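Local coordinates for protein flap endonuclease 1 (Desulfurococcus amylolyticus, PDB 3ORY) that probably cuts the 5' flaps of branched DNA during replication and repair, as flap endonucleases of the XPG family do, at residues Lys88-Phe93 against Pro159-Pro164; Ala184-Asp189 against Leu198-Thr203. All coordinates share one frame; numbering follows the deposited sequence.

Contact 1: residues Lys88-Phe93 against Pro159-Pro164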
ATOM      1  N   LYS A  88     -11.780  11.969  -4.018  1.00 33.46           N
ATOM      2  CA  LYS A  88     -12.870  11.166  -3.474  1.00 33.39           C
ATOM      3  C   LYS A  88     -12.354   9.754  -3.202  1.00 32.01           C
ATOM      4  O   LYS A  88     -12.301   8.925  -4.111  1.00 31.82           O
ATOM      5  CB  LYS A  88     -14.069  11.170  -4.431  1.00 34.18           C
ATOM      6  CG  LYS A  88     -14.619  12.581  -4.683  1.00 37.06           C
ATOM      7  CD  LYS A  88     -15.854  12.565  -5.564  1.00 41.46           C
ATOM      8  CE  LYS A  88     -16.466  13.959  -5.628  1.00 44.56           C
ATOM      9  NZ  LYS A  88     -17.414  14.089  -6.761  1.00 46.48           N
ATOM     10  N   PRO A  89     -11.952   9.481  -1.947  1.00 31.51           N
ATOM     11  CA  PRO A  89     -11.336   8.185  -1.690  1.00 30.42           C
ATOM     12  C   PRO A  89     -12.337   7.081  -1.369  1.00 29.79           C
ATOM     13  O   PRO A  89     -13.387   7.326  -0.761  1.00 29.73           O
ATOM     14  CB  PRO A  89     -10.440   8.468  -0.478  1.00 30.46           C
ATOM     15  CG  PRO A  89     -11.177   9.543   0.292  1.00 30.89           C
ATOM     16  CD  PRO A  89     -12.057  10.290  -0.714  1.00 31.09           C
ATOM     17  N   VAL A  90     -11.995   5.868  -1.791  1.00 29.00           N
ATOM     18  CA  VAL A  90     -12.710   4.667  -1.395  1.00 28.20           C
ATOM     19  C   VAL A  90     -11.648   3.602  -1.115  1.00 27.33           C
ATOM     20  O   VAL A  90     -10.695   3.443  -1.884  1.00 27.49           O
ATOM     21  CB  VAL A  90     -13.741   4.199  -2.474  1.00 28.71           C
ATOM     22  CG1 VAL A  90     -13.113   4.132  -3.875  1.00 29.49           C
ATOM     23  CG2 VAL A  90     -14.391   2.850  -2.089  1.00 27.92           C
ATOM     24  N   TYR A  91     -11.789   2.909   0.003  1.00 25.96           N
ATOM     25  CA  TYR A  91     -10.843   1.863   0.364  1.00 25.45           C
ATOM     26  C   TYR A  91     -11.381   0.515  -0.083  1.00 25.02           C
ATOM     27  O   TYR A  91     -12.586   0.352  -0.252  1.00 25.77           O
ATOM     28  CB  TYR A  91     -10.572   1.879   1.876  1.00 24.68           C
ATOM     29  CG  TYR A  91      -9.679   3.037   2.288  1.00 25.55           C
ATOM     30  CD1 TYR A  91      -8.296   2.872   2.418  1.00 23.85           C
ATOM     31  CD2 TYR A  91     -10.217   4.299   2.529  1.00 25.37           C
ATOM     32  CE1 TYR A  91      -7.474   3.944   2.798  1.00 24.27           C
ATOM     33  CE2 TYR A  91      -9.411   5.368   2.900  1.00 27.56           C
ATOM     34  CZ  TYR A  91      -8.045   5.184   3.026  1.00 26.55           C
ATOM     35  OH  TYR A  91      -7.270   6.250   3.393  1.00 27.13           O
ATOM     36  N   VAL A  92     -10.484  -0.438  -0.311  1.00 24.40           N
ATOM     37  CA  VAL A  92     -10.896  -1.794  -0.631  1.00 23.46           C
ATOM     38  C   VAL A  92     -10.158  -2.762   0.284  1.00 23.37           C
ATOM     39  O   VAL A  92      -8.932  -2.694   0.415  1.00 23.67           O
ATOM     40  CB  VAL A  92     -10.696  -2.142  -2.136  1.00 24.19           C
ATOM     41  CG1 VAL A  92      -9.260  -1.885  -2.596  1.00 23.35           C
ATOM     42  CG2 VAL A  92     -11.146  -3.592  -2.429  1.00 22.38           C
ATOM     43  N   PHE A  93     -10.909  -3.655   0.925  1.00 22.66           N
ATOM     44  CA  PHE A  93     -10.324  -4.596   1.863  1.00 22.21           C
ATOM     45  C   PHE A  93     -10.392  -6.020   1.351  1.00 22.12           C
ATOM     46  O   PHE A  93     -11.389  -6.431   0.742  1.00 22.49           O
ATOM     47  CB  PHE A  93     -10.995  -4.471   3.239  1.00 21.67           C
ATOM     48  CG  PHE A  93     -10.647  -3.195   3.953  1.00 23.17           C
ATOM     49  CD1 PHE A  93      -9.431  -3.059   4.603  1.00 23.90           C
ATOM     50  CD2 PHE A  93     -11.541  -2.128   3.971  1.00 23.58           C
ATOM     51  CE1 PHE A  93      -9.097  -1.859   5.278  1.00 25.41           C
ATOM     52  CE2 PHE A  93     -11.223  -0.928   4.622  1.00 26.42           C
ATOM     53  CZ  PHE A  93      -9.992  -0.797   5.277  1.00 25.83           C
ATOM     54  N   PRO A 159     -16.507   5.421   2.035  1.00 28.12           N
ATOM     55  CA  PRO A 159     -16.870   4.081   1.565  1.00 27.46           C
ATOM     56  C   PRO A 159     -15.683   3.126   1.531  1.00 26.57           C
ATOM     57  O   PRO A 159     -14.541   3.545   1.323  1.00 26.28           O
ATOM     58  CB  PRO A 159     -17.356   4.333   0.137  1.00 27.58           C
ATOM     59  CG  PRO A 159     -16.606   5.570  -0.287  1.00 28.88           C
ATOM     60  CD  PRO A 159     -16.561   6.420   0.953  1.00 28.24           C
ATOM     61  N   TRP A 160     -15.962   1.851   1.752  1.00 26.36           N
ATOM     62  CA  TRP A 160     -14.982   0.802   1.512  1.00 26.23           C
ATOM     63  C   TRP A 160     -15.691  -0.412   0.916  1.00 26.18           C
ATOM     64  O   TRP A 160     -16.889  -0.643   1.151  1.00 26.33           O
ATOM     65  CB  TRP A 160     -14.178   0.450   2.779  1.00 25.82           C
ATOM     66  CG  TRP A 160     -15.022   0.009   3.936  1.00 27.62           C
ATOM     67  CD1 TRP A 160     -15.508   0.799   4.942  1.00 27.80           C
ATOM     68  CD2 TRP A 160     -15.492  -1.316   4.204  1.00 28.11           C
ATOM     69  NE1 TRP A 160     -16.254   0.049   5.813  1.00 29.19           N
ATOM     70  CE2 TRP A 160     -16.259  -1.254   5.385  1.00 28.61           C
ATOM     71  CE3 TRP A 160     -15.336  -2.552   3.559  1.00 28.77           C
ATOM     72  CZ2 TRP A 160     -16.875  -2.375   5.935  1.00 30.29           C
ATOM     73  CZ3 TRP A 160     -15.945  -3.661   4.096  1.00 28.29           C
ATOM     74  CH2 TRP A 160     -16.706  -3.572   5.282  1.00 30.95           C
ATOM     75  N   VAL A 161     -14.940  -1.171   0.139  1.00 25.54           N
ATOM     76  CA  VAL A 161     -15.478  -2.277  -0.617  1.00 25.41           C
ATOM     77  C   VAL A 161     -14.881  -3.568  -0.074  1.00 25.26           C
ATOM     78  O   VAL A 161     -13.669  -3.652   0.144  1.00 25.14           O
ATOM     79  CB  VAL A 161     -15.156  -2.093  -2.124  1.00 25.29           C
ATOM     80  CG1 VAL A 161     -15.490  -3.355  -2.925  1.00 24.07           C
ATOM     81  CG2 VAL A 161     -15.921  -0.885  -2.668  1.00 25.33           C
ATOM     82  N   GLN A 162     -15.742  -4.560   0.162  1.00 25.62           N
ATOM     83  CA  GLN A 162     -15.300  -5.892   0.547  1.00 25.08           C
ATOM     84  C   GLN A 162     -14.934  -6.677  -0.712  1.00 25.21           C
ATOM     85  O   GLN A 162     -15.809  -7.080  -1.479  1.00 25.48           O
ATOM     86  CB  GLN A 162     -16.404  -6.633   1.327  1.00 25.69           C
ATOM     87  CG  GLN A 162     -15.956  -8.010   1.847  1.00 24.45           C
ATOM     88  CD  GLN A 162     -14.662  -7.917   2.631  1.00 24.68           C
ATOM     89  OE1 GLN A 162     -14.643  -7.352   3.721  1.00 25.27           O
ATOM     90  NE2 GLN A 162     -13.562  -8.464   2.073  1.00 22.03           N
ATOM     91  N   ALA A 163     -13.639  -6.883  -0.927  1.00 24.72           N
ATOM     92  CA  ALA A 163     -13.180  -7.715  -2.031  1.00 23.91           C
ATOM     93  C   ALA A 163     -13.451  -9.179  -1.691  1.00 23.86           C
ATOM     94  O   ALA A 163     -13.328  -9.567  -0.528  1.00 24.32           O
ATOM     95  CB  ALA A 163     -11.701  -7.495  -2.253  1.00 23.64           C
ATOM     96  N   PRO A 164     -13.851  -9.995  -2.691  1.00 24.02           N
ATOM     97  CA  PRO A 164     -13.972 -11.437  -2.452  1.00 23.97           C
ATOM     98  C   PRO A 164     -12.620 -12.100  -2.164  1.00 23.38           C
ATOM     99  O   PRO A 164     -12.560 -13.072  -1.401  1.00 23.49           O
ATOM    100  CB  PRO A 164     -14.560 -11.971  -3.769  1.00 23.96           C
ATOM    101  CG  PRO A 164     -14.206 -10.964  -4.801  1.00 24.49           C
ATOM    102  CD  PRO A 164     -14.255  -9.633  -4.065  1.00 23.87           C
TER
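Trp160 and Phe93 meet on one face of a parallel strand pair, and the Trp160 side chain can be followed outward from the backbone. Its CB lies over the carbonyl of Tyr91, 3.4 Å from Tyr91 O, and also touches Tyr91 CB. Phe93 CE2 approaches the same Trp160 CB at 3.7 Å, meeting it with the ring edge. With CG between the backbone N and the carbonyl carbon (chi1 58°), the indole turns toward Phe93. Trp160 CG and CD2 come next to the Phe93 edge, and CE3 lies 3.8 Å from Phe93 CD2. The two rings form an offset edge-to-face pair, planes 79° apart, with the Phe93 edge toward the indole five-membered ring. On that five-membered ring, Trp160 NE1 is hydrogen-bonded to Asp154.

Four backbone bonds set the register: Tyr91 N to Pro159 O, Val161 N to Tyr91 O (2.8 Å), Phe93 N to Val161 O, and Ala163 N to Phe93 O (2.8 Å). On the other face Val92 CG2 packs against Ala163 CB at 3.9 Å. On the Phe93 side, Gln162 NE2 donates to Ala163 O at 2.8 Å, the acceptor lying in its amide plane, and also bonds Asp94 O.

Helix 143-156, through Lys150 and Leu153, covers the Phe93-Tyr91 face; helix 167-176 covers Val92 with Gln170 and Ala171, and strand 37-41 pairs with the far edge of strand 88-93.

Contact 2: residues Ala184-Asp189 against Leu198-Thr203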
ATOM      1  N   ALA A 184      -4.612   2.811  -5.741  1.00 27.38           N
ATOM      2  CA  ALA A 184      -3.541   3.434  -4.972  1.00 27.30           C
ATOM      3  C   ALA A 184      -2.958   2.457  -3.974  1.00 26.74           C
ATOM      4  O   ALA A 184      -3.692   1.827  -3.189  1.00 27.19           O
ATOM      5  CB  ALA A 184      -4.033   4.718  -4.266  1.00 27.37           C
ATOM      6  N   SER A 185      -1.632   2.351  -4.001  1.00 26.10           N
ATOM      7  CA  SER A 185      -0.888   1.404  -3.167  1.00 25.66           C
ATOM      8  C   SER A 185       0.592   1.691  -3.348  1.00 26.24           C
ATOM      9  O   SER A 185       0.969   2.351  -4.311  1.00 26.08           O
ATOM     10  CB  SER A 185      -1.170  -0.031  -3.640  1.00 25.62           C
ATOM     11  OG  SER A 185      -0.486  -0.973  -2.831  1.00 24.59           O
ATOM     12  N   GLN A 186       1.429   1.194  -2.436  1.00 26.10           N
ATOM     13  CA  GLN A 186       2.881   1.232  -2.628  1.00 26.63           C
ATOM     14  C   GLN A 186       3.370   0.078  -3.493  1.00 26.26           C
ATOM     15  O   GLN A 186       4.389   0.199  -4.175  1.00 26.38           O
ATOM     16  CB  GLN A 186       3.640   1.257  -1.292  1.00 27.08           C
ATOM     17  CG  GLN A 186       3.486   2.560  -0.511  1.00 27.70           C
ATOM     18  CD  GLN A 186       3.695   3.791  -1.367  1.00 29.56           C
ATOM     19  OE1 GLN A 186       2.740   4.496  -1.697  1.00 30.89           O
ATOM     20  NE2 GLN A 186       4.935   4.037  -1.761  1.00 29.30           N
ATOM     21  N   ASP A 187       2.645  -1.038  -3.504  1.00 25.33           N
ATOM     22  CA  ASP A 187       3.065  -2.107  -4.389  1.00 25.19           C
ATOM     23  C   ASP A 187       2.383  -2.000  -5.754  1.00 25.22           C
ATOM     24  O   ASP A 187       1.512  -1.144  -5.982  1.00 24.66           O
ATOM     25  CB  ASP A 187       2.931  -3.500  -3.749  1.00 25.57           C
ATOM     26  CG  ASP A 187       1.516  -3.843  -3.373  1.00 25.30           C
ATOM     27  OD1 ASP A 187       0.587  -3.482  -4.126  1.00 26.76           O
ATOM     28  OD2 ASP A 187       1.342  -4.477  -2.307  1.00 28.74           O
ATOM     29  N   TYR A 188       2.808  -2.865  -6.660  1.00 24.87           N
ATOM     30  CA  TYR A 188       2.434  -2.771  -8.057  1.00 24.99           C
ATOM     31  C   TYR A 188       1.423  -3.848  -8.439  1.00 24.76           C
ATOM     32  O   TYR A 188       1.109  -4.026  -9.626  1.00 24.87           O
ATOM     33  CB  TYR A 188       3.714  -2.883  -8.900  1.00 25.11           C
ATOM     34  CG  TYR A 188       4.627  -1.684  -8.727  1.00 27.13           C
ATOM     35  CD1 TYR A 188       4.704  -0.685  -9.701  1.00 28.23           C
ATOM     36  CD2 TYR A 188       5.402  -1.540  -7.573  1.00 28.20           C
ATOM     37  CE1 TYR A 188       5.543   0.432  -9.522  1.00 29.33           C
ATOM     38  CE2 TYR A 188       6.231  -0.451  -7.396  1.00 28.84           C
ATOM     39  CZ  TYR A 188       6.303   0.529  -8.367  1.00 29.45           C
ATOM     40  OH  TYR A 188       7.136   1.604  -8.145  1.00 28.59           O
ATOM     41  N   ASP A 189       0.928  -4.565  -7.430  1.00 24.17           N
ATOM     42  CA  ASP A 189       0.036  -5.719  -7.635  1.00 23.73           C
ATOM     43  C   ASP A 189      -1.168  -5.382  -8.492  1.00 22.98           C
ATOM     44  O   ASP A 189      -1.577  -6.193  -9.311  1.00 22.55           O
ATOM     45  CB  ASP A 189      -0.470  -6.268  -6.289  1.00 23.56           C
ATOM     46  CG  ASP A 189       0.655  -6.708  -5.349  1.00 25.85           C
ATOM     47  OD1 ASP A 189       1.799  -6.215  -5.458  1.00 27.30           O
ATOM     48  OD2 ASP A 189       0.381  -7.556  -4.468  1.00 29.42           O
ATOM     49  N   LEU A 198      -2.244   3.226 -11.771  1.00 29.82           N
ATOM     50  CA  LEU A 198      -1.836   3.123 -10.372  1.00 29.84           C
ATOM     51  C   LEU A 198      -1.248   4.448  -9.892  1.00 30.71           C
ATOM     52  O   LEU A 198      -0.363   5.018 -10.545  1.00 31.70           O
ATOM     53  CB  LEU A 198      -0.801   2.002 -10.182  1.00 28.74           C
ATOM     54  CG  LEU A 198      -0.058   1.939  -8.835  1.00 28.80           C
ATOM     55  CD1 LEU A 198      -0.980   1.558  -7.653  1.00 25.91           C
ATOM     56  CD2 LEU A 198       1.112   0.967  -8.912  1.00 27.47           C
ATOM     57  N   VAL A 199      -1.728   4.933  -8.751  1.00 30.70           N
ATOM     58  CA  VAL A 199      -1.085   6.065  -8.091  1.00 31.73           C
ATOM     59  C   VAL A 199      -0.300   5.559  -6.883  1.00 31.72           C
ATOM     60  O   VAL A 199      -0.847   4.846  -6.031  1.00 31.52           O
ATOM     61  CB  VAL A 199      -2.101   7.172  -7.689  1.00 32.17           C
ATOM     62  CG1 VAL A 199      -1.435   8.232  -6.808  1.00 32.36           C
ATOM     63  CG2 VAL A 199      -2.716   7.819  -8.948  1.00 32.07           C
ATOM     64  N   ARG A 200       0.984   5.901  -6.830  1.00 31.62           N
ATOM     65  CA  ARG A 200       1.821   5.555  -5.683  1.00 32.05           C
ATOM     66  C   ARG A 200       2.090   6.770  -4.808  1.00 32.57           C
ATOM     67  O   ARG A 200       1.984   7.909  -5.274  1.00 32.77           O
ATOM     68  CB  ARG A 200       3.148   4.944  -6.137  1.00 32.05           C
ATOM     69  CG  ARG A 200       2.998   3.615  -6.872  1.00 32.54           C
ATOM     70  CD  ARG A 200       4.364   3.053  -7.244  1.00 32.80           C
ATOM     71  NE  ARG A 200       5.063   2.509  -6.077  1.00 32.89           N
ATOM     72  CZ  ARG A 200       6.122   3.055  -5.484  1.00 33.86           C
ATOM     73  NH1 ARG A 200       6.652   4.192  -5.934  1.00 33.57           N
ATOM     74  NH2 ARG A 200       6.659   2.448  -4.435  1.00 33.33           N
ATOM     75  N   ASN A 201       2.436   6.504  -3.544  1.00 32.51           N
ATOM     76  CA  ASN A 201       2.836   7.521  -2.543  1.00 33.32           C
ATOM     77  C   ASN A 201       1.694   8.331  -1.930  1.00 33.74           C
ATOM     78  O   ASN A 201       1.933   9.218  -1.110  1.00 34.41           O
ATOM     79  CB  ASN A 201       3.930   8.468  -3.075  1.00 34.16           C
ATOM     80  CG  ASN A 201       5.168   7.730  -3.563  1.00 34.58           C
ATOM     81  OD1 ASN A 201       5.863   8.192  -4.474  1.00 37.10           O
ATOM     82  ND2 ASN A 201       5.463   6.604  -2.953  1.00 32.57           N
ATOM     83  N   LEU A 202       0.461   8.032  -2.322  1.00 33.98           N
ATOM     84  CA  LEU A 202      -0.694   8.780  -1.833  1.00 35.04           C
ATOM     85  C   LEU A 202      -0.850   8.693  -0.313  1.00 34.94           C
ATOM     86  O   LEU A 202      -1.307   9.638   0.317  1.00 35.36           O
ATOM     87  CB  LEU A 202      -1.971   8.323  -2.537  1.00 35.29           C
ATOM     88  CG  LEU A 202      -3.168   9.270  -2.509  1.00 36.77           C
ATOM     89  CD1 LEU A 202      -3.033  10.411  -3.529  1.00 39.84           C
ATOM     90  CD2 LEU A 202      -4.444   8.479  -2.749  1.00 38.50           C
ATOM     91  N   THR A 203      -0.446   7.573   0.279  1.00 34.91           N
ATOM     92  CA  THR A 203      -0.594   7.393   1.724  1.00 35.03           C
ATOM     93  C   THR A 203       0.588   7.956   2.512  1.00 36.24           C
ATOM     94  O   THR A 203       0.538   8.019   3.736  1.00 35.69           O
ATOM     95  CB  THR A 203      -0.793   5.912   2.099  1.00 34.37           C
ATOM     96  OG1 THR A 203       0.322   5.152   1.622  1.00 33.40           O
ATOM     97  CG2 THR A 203      -2.085   5.376   1.488  1.00 32.86           C
TER
HETATM   98  O   HOH W   1       0.088   4.318  -1.092  1.00 26.65           O
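Arg200 grips the backbone carbonyl of Gln186 side-on with two nitrogens, and this is the tight part of the contact. Arg200 NE reaches Gln186 O at 3.1 Å from above the carbonyl plane, whereas NH2, at 3.2 Å from that oxygen, uses a lone pair in the plane. The bend at chi3 (74°) brings the guanidinium edge onto the oxygen. Over one guanidinium face lies the Tyr188 hydroxyl, 3.0 Å above the plane and toward its rim; ring and guanidinium are only 12° apart, and the angles at Arg200 NE and NH1 are too poor for a hydrogen bond to that hydroxyl. Gln186 NE2 is over the opposite face, while Glu222 holds Arg200 NH1 in a salt bridge. A leucine in place of Arg200 would probably leave Gln186 O without its two donors and Glu222 without its charged mate. Leu198 CD2 fills in beside the ring, 4.0 Å from Tyr188 CD1. Equally tight, Gln186 OE1 accepts a hydrogen bond from Asn201 N at 2.7 Å on a lone pair.

The looser side is bridged by water, which donates to Gln186 OE1 and lies 2.8 Å from Thr203 OG1. Asp187 CB points away from segment 198-203, its carboxylate near a bound phosphate; Ser185 OG accepts from Asp187 N in an ST turn and also hydrogen-bonds Glu168. A post-strand loop setting Asp187 close to Glu168 is consistent with the acidic metal site of FEN-family nucleases.

In the fold
Contact 1 and contact 2 belong to the same mixed sheet, with centres 15 Å apart and nearest atoms about 6 Å apart, so they do not touch. Strand 37-41 lies between them: it pairs in parallel with strand 88-93 on one side and with strand 182-184 on the other. Along the chain they come in series, contact 1 closing before contact 2 opens. Contact 1 joins the XPG N-terminal range to the I-region across a mostly helical interval, whereas contact 2 lies wholly within the I-region. Together they tie both sequence regions into one nuclease sheet, with the loop that carries Asp187, beside a bound phosphate ion probably from the crystallisation liquor, following strand 182-184.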